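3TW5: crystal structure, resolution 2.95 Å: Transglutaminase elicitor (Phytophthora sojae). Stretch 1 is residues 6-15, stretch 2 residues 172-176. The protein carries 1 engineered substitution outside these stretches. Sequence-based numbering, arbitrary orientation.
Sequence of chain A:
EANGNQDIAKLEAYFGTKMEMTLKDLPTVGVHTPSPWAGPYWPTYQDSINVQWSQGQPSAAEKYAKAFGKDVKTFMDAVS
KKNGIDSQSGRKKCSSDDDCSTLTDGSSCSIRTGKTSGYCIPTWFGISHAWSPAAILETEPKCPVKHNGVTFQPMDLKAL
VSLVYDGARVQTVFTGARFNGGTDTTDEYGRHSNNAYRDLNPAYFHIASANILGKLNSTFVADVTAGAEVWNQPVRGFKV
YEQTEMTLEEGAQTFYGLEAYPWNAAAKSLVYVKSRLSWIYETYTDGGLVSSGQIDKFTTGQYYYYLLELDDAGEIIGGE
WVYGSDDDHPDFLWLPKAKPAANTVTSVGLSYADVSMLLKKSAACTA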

ATOM      1  N   GLN A   6      11.300  15.347  12.915  1.00 56.55           N
ATOM      2  CA  GLN A   6      10.685  15.931  11.720  1.00 55.55           C
ATOM      3  C   GLN A   6       9.439  15.161  11.272  1.00 54.78           C
ATOM      4  O   GLN A   6       8.399  15.763  11.000  1.00 54.52           O
ATOM      5  N   ASP A   7       9.559  13.836  11.197  1.00 53.81           N
ATOM      6  CA  ASP A   7       8.456  12.967  10.782  1.00 52.76           C
ATOM      7  C   ASP A   7       7.381  12.835  11.858  1.00 52.07           C
ATOM      8  O   ASP A   7       6.198  12.688  11.542  1.00 51.86           O
ATOM      9  N   ILE A   8       7.796  12.886  13.123  1.00 51.10           N
ATOM     10  CA  ILE A   8       6.862  12.852  14.254  1.00 50.19           C
ATOM     11  C   ILE A   8       5.984  14.107  14.263  1.00 49.64           C
ATOM     12  O   ILE A   8       4.784  14.029  14.536  1.00 49.50           O
ATOM     13  N   ALA A   9       6.592  15.250  13.944  1.00 48.81           N
ATOM     14  CA  ALA A   9       5.880  16.521  13.833  1.00 48.08           C
ATOM     15  C   ALA A   9       4.738  16.446  12.820  1.00 47.69           C
ATOM     16  O   ALA A   9       3.622  16.879  13.112  1.00 47.59           O
ATOM     17  N   LYS A  10       5.026  15.888  11.641  1.00 47.08           N
ATOM     18  CA  LYS A  10       4.028  15.715  10.584  1.00 46.55           C
ATOM     19  C   LYS A  10       2.829  14.915  11.082  1.00 46.23           C
ATOM     20  O   LYS A  10       1.682  15.252  10.780  1.00 46.24           O
ATOM     21  N   LEU A  11       3.105  13.857  11.843  1.00 45.72           N
ATOM     22  CA  LEU A  11       2.061  13.009  12.413  1.00 45.23           C
ATOM     23  C   LEU A  11       1.252  13.744  13.482  1.00 45.00           C
ATOM     24  O   LEU A  11       0.019  13.690  13.482  1.00 44.89           O
ATOM     25  N   GLU A  12       1.955  14.434  14.379  1.00 44.69           N
ATOM     26  CA  GLU A  12       1.324  15.160  15.483  1.00 44.41           C
ATOM     27  C   GLU A  12       0.434  16.291  14.979  1.00 44.19           C
ATOM     28  O   GLU A  12      -0.593  16.593  15.585  1.00 44.14           O
ATOM     29  N   ALA A  13       0.836  16.902  13.866  1.00 44.02           N
ATOM     30  CA  ALA A  13       0.036  17.931  13.203  1.00 43.81           C
ATOM     31  C   ALA A  13      -1.251  17.348  12.622  1.00 43.68           C
ATOM     32  O   ALA A  13      -2.331  17.901  12.829  1.00 43.61           O
ATOM     33  N   TYR A  14      -1.129  16.230  11.907  1.00 43.64           N
ATOM     34  CA  TYR A  14      -2.280  15.574  11.286  1.00 43.62           C
ATOM     35  C   TYR A  14      -3.275  15.023  12.308  1.00 43.59           C
ATOM     36  O   TYR A  14      -4.484  15.160  12.132  1.00 43.73           O
ATOM     37  N   PHE A  15      -2.767  14.399  13.367  1.00 43.54           N
ATOM     38  CA  PHE A  15      -3.631  13.786  14.374  1.00 43.45           C
ATOM     39  C   PHE A  15      -4.092  14.764  15.455  1.00 43.62           C
ATOM     40  O   PHE A  15      -5.047  14.487  16.184  1.00 43.67           O
ATOM     41  N   THR A 172      -1.668  13.343   1.203  1.00 46.94           N
ATOM     42  CA  THR A 172      -0.949  12.347   1.995  1.00 46.83           C
ATOM     43  C   THR A 172      -0.107  12.966   3.104  1.00 46.84           C
ATOM     44  O   THR A 172       0.331  14.114   3.000  1.00 46.82           O
ATOM     45  N   VAL A 173       0.107  12.186   4.164  1.00 46.81           N
ATOM     46  CA  VAL A 173       1.125  12.483   5.169  1.00 46.73           C
ATOM     47  C   VAL A 173       2.277  11.518   4.914  1.00 46.74           C
ATOM     48  O   VAL A 173       2.236  10.369   5.353  1.00 46.83           O
ATOM     49  N   PHE A 174       3.289  11.983   4.188  1.00 46.81           N
ATOM     50  CA  PHE A 174       4.404  11.134   3.773  1.00 46.93           C
ATOM     51  C   PHE A 174       5.579  11.228   4.740  1.00 46.97           C
ATOM     52  O   PHE A 174       6.028  12.326   5.078  1.00 47.08           O
ATOM     53  N   THR A 175       6.073  10.073   5.181  1.00 47.02           N
ATOM     54  CA  THR A 175       7.177  10.019   6.143  1.00 47.07           C
ATOM     55  C   THR A 175       8.230   8.977   5.762  1.00 47.21           C
ATOM     56  O   THR A 175       7.903   7.932   5.201  1.00 47.16           O
ATOM     57  N   GLY A 176       9.490   9.272   6.077  1.00 47.38           N
ATOM     58  CA  GLY A 176      10.601   8.372   5.778  1.00 47.61           C
ATOM     59  C   GLY A 176      11.749   9.059   5.062  1.00 47.76           C
ATOM     60  O   GLY A 176      11.885   8.956   3.843  1.00 47.81           O
TER

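Helix 6-15 runs nearly antiparallel to strand 172-175, at 160°, with the axes 8.6 Å apart at their closest. The contact is small, burying 315 Å² over both sides, and it follows one helical stripe: Asp7, Lys10 and Tyr14 direct their CA-to-CB bonds toward the strand, Leu11 sends its bond sideways but brings its tip nearer, and Ile8 points away.

Val173 covers the most surface and is the apolar centre. Its CB points toward the helix, and its t rotamer gives each methyl a different neighbour. Val173 CG2 lies over one face of the Tyr14 ring, 4.2 Å from the ring centroid and 3.8 Å from Tyr14 CG, a CH-pi contact over the ring face; the tyrosine chi1 is t. Val173 CG1 sits 4.1 Å from Lys10 CB and 4.4 Å from Leu11 CD2, so a single beta-branched residue spans more than one helical turn.

Thr175 comes next. Its CB points sideways, chi1 is p, and OG1 is hydrogen-bonded elsewhere in the structure. Here the helix and strand backbones come close, with Asp7 CA 5.6 Å from Thr175 CA, and Asp7 OD1 rests 3.5 Å from Thr175 CB. Asp7, in the m rotamer, also accepts a weak hydrogen bond at OD2 from Gly176 N, 3.5 Å away. Gly176 adopts a positive phi, and a CB there would jam against the preceding carbonyl, reason enough for glycine.

Lys10 begins m and then extends through three t torsions, carrying NZ across to the strand, where it donates a hydrogen bond to Phe174 O at 3.2 Å. Phe174 points its CB away; its carbonyl is the acceptor. A long salt bridge, 4.0 Å from Lys10 NZ to Asp7 OD1, links the two charged residues within the helix. The design lesson is an apolar valine contact, with Lys10 and Asp7 meeting backbone polar atoms of the second stretch farther along.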

ATOM      1  CB  GLN A   6      11.707  16.000  10.579  1.00 55.80           C
ATOM      2  CG  GLN A   6      11.232  16.758   9.338  1.00 56.00           C
ATOM      3  CD  GLN A   6      11.520  18.253   9.393  1.00 56.27           C
ATOM      4  OE1 GLN A   6      11.374  18.899  10.434  1.00 56.28           O
ATOM      5  NE2 GLN A   6      11.924  18.811   8.259  1.00 56.45           N
ATOM      6  CB  ASP A   7       8.981  11.587  10.378  1.00 52.91           C
ATOM      7  CG  ASP A   7       9.655  11.590   9.015  1.00 52.96           C
ATOM      8  OD1 ASP A   7       9.130  12.236   8.082  1.00 53.13           O
ATOM      9  OD2 ASP A   7      10.711  10.936   8.870  1.00 53.04           O
ATOM     10  CB  ILE A   8       7.599  12.656  15.612  1.00 50.17           C
ATOM     11  CG1 ILE A   8       8.223  11.261  15.671  1.00 50.04           C
ATOM     12  CG2 ILE A   8       6.647  12.836  16.793  1.00 49.97           C
ATOM     13  CD1 ILE A   8       9.130  11.033  16.854  1.00 50.26           C
ATOM     14  CB  ALA A   9       6.841  17.639  13.468  1.00 48.02           C
ATOM     15  CB  LYS A  10       4.628  15.013   9.361  1.00 46.64           C
ATOM     16  CG  LYS A  10       5.779  15.736   8.680  1.00 46.57           C
ATOM     17  CD  LYS A  10       6.127  15.055   7.362  1.00 46.64           C
ATOM     18  CE  LYS A  10       7.565  15.327   6.954  1.00 46.81           C
ATOM     19  NZ  LYS A  10       7.826  14.960   5.533  1.00 46.90           N
ATOM     20  CB  LEU A  11       2.661  11.723  12.995  1.00 45.12           C
ATOM     21  CG  LEU A  11       3.242  10.675  12.040  1.00 44.96           C
ATOM     22  CD1 LEU A  11       3.929   9.578  12.827  1.00 44.79           C
ATOM     23  CD2 LEU A  11       2.173  10.084  11.135  1.00 44.88           C
ATOM     24  CB  GLU A  12       2.377  15.684  16.466  1.00 44.45           C
ATOM     25  CG  GLU A  12       2.997  14.596  17.344  1.00 44.54           C
ATOM     26  CD  GLU A  12       4.048  15.112  18.320  1.00 44.66           C
ATOM     27  OE1 GLU A  12       4.353  14.396  19.297  1.00 44.41           O
ATOM     28  OE2 GLU A  12       4.577  16.226  18.116  1.00 44.97           O
ATOM     29  CB  ALA A  13       0.845  18.617  12.118  1.00 43.73           C
ATOM     30  CB  TYR A  14      -1.838  14.466  10.318  1.00 43.63           C
ATOM     31  CG  TYR A  14      -2.995  13.660   9.750  1.00 43.79           C
ATOM     32  CD1 TYR A  14      -3.148  12.307  10.056  1.00 43.82           C
ATOM     33  CD2 TYR A  14      -3.946  14.258   8.922  1.00 43.86           C
ATOM     34  CE1 TYR A  14      -4.212  11.570   9.544  1.00 43.91           C
ATOM     35  CE2 TYR A  14      -5.011  13.531   8.410  1.00 44.03           C
ATOM     36  CZ  TYR A  14      -5.140  12.190   8.722  1.00 44.05           C
ATOM     37  OH  TYR A  14      -6.200  11.478   8.211  1.00 44.24           O
ATOM     38  CB  PHE A  15      -2.954  12.565  15.002  1.00 43.25           C
ATOM     39  CG  PHE A  15      -2.921  11.361  14.103  1.00 42.84           C
ATOM     40  CD1 PHE A  15      -4.073  10.619  13.871  1.00 42.59           C
ATOM     41  CD2 PHE A  15      -1.735  10.963  13.497  1.00 42.63           C
ATOM     42  CE1 PHE A  15      -4.047   9.503  13.041  1.00 42.51           C
ATOM     43  CE2 PHE A  15      -1.700   9.847  12.667  1.00 42.48           C
ATOM     44  CZ  PHE A  15      -2.859   9.117  12.439  1.00 42.47           C
ATOM     45  CB  THR A 172      -0.008  11.479   1.121  1.00 46.79           C
ATOM     46  OG1 THR A 172       1.111  12.263   0.689  1.00 46.82           O
ATOM     47  CG2 THR A 172      -0.734  10.910  -0.092  1.00 46.85           C
ATOM     48  CB  VAL A 173       0.595  12.307   6.616  1.00 46.61           C
ATOM     49  CG1 VAL A 173       1.651  12.732   7.626  1.00 46.67           C
ATOM     50  CG2 VAL A 173      -0.680  13.103   6.830  1.00 46.68           C
ATOM     51  CB  PHE A 174       4.854  11.501   2.356  1.00 47.02           C
ATOM     52  CG  PHE A 174       5.683  10.441   1.688  1.00 47.23           C
ATOM     53  CD1 PHE A 174       7.071  10.445   1.808  1.00 47.40           C
ATOM     54  CD2 PHE A 174       5.075   9.440   0.933  1.00 47.31           C
ATOM     55  CE1 PHE A 174       7.844   9.461   1.189  1.00 47.61           C
ATOM     56  CE2 PHE A 174       5.835   8.453   0.311  1.00 47.45           C
ATOM     57  CZ  PHE A 174       7.224   8.462   0.437  1.00 47.64           C
ATOM     58  CB  THR A 175       6.677   9.733   7.577  1.00 47.01           C
ATOM     59  OG1 THR A 175       6.035   8.454   7.621  1.00 46.75           O
ATOM     60  CG2 THR A 175       5.697  10.810   8.046  1.00 46.88           C
TER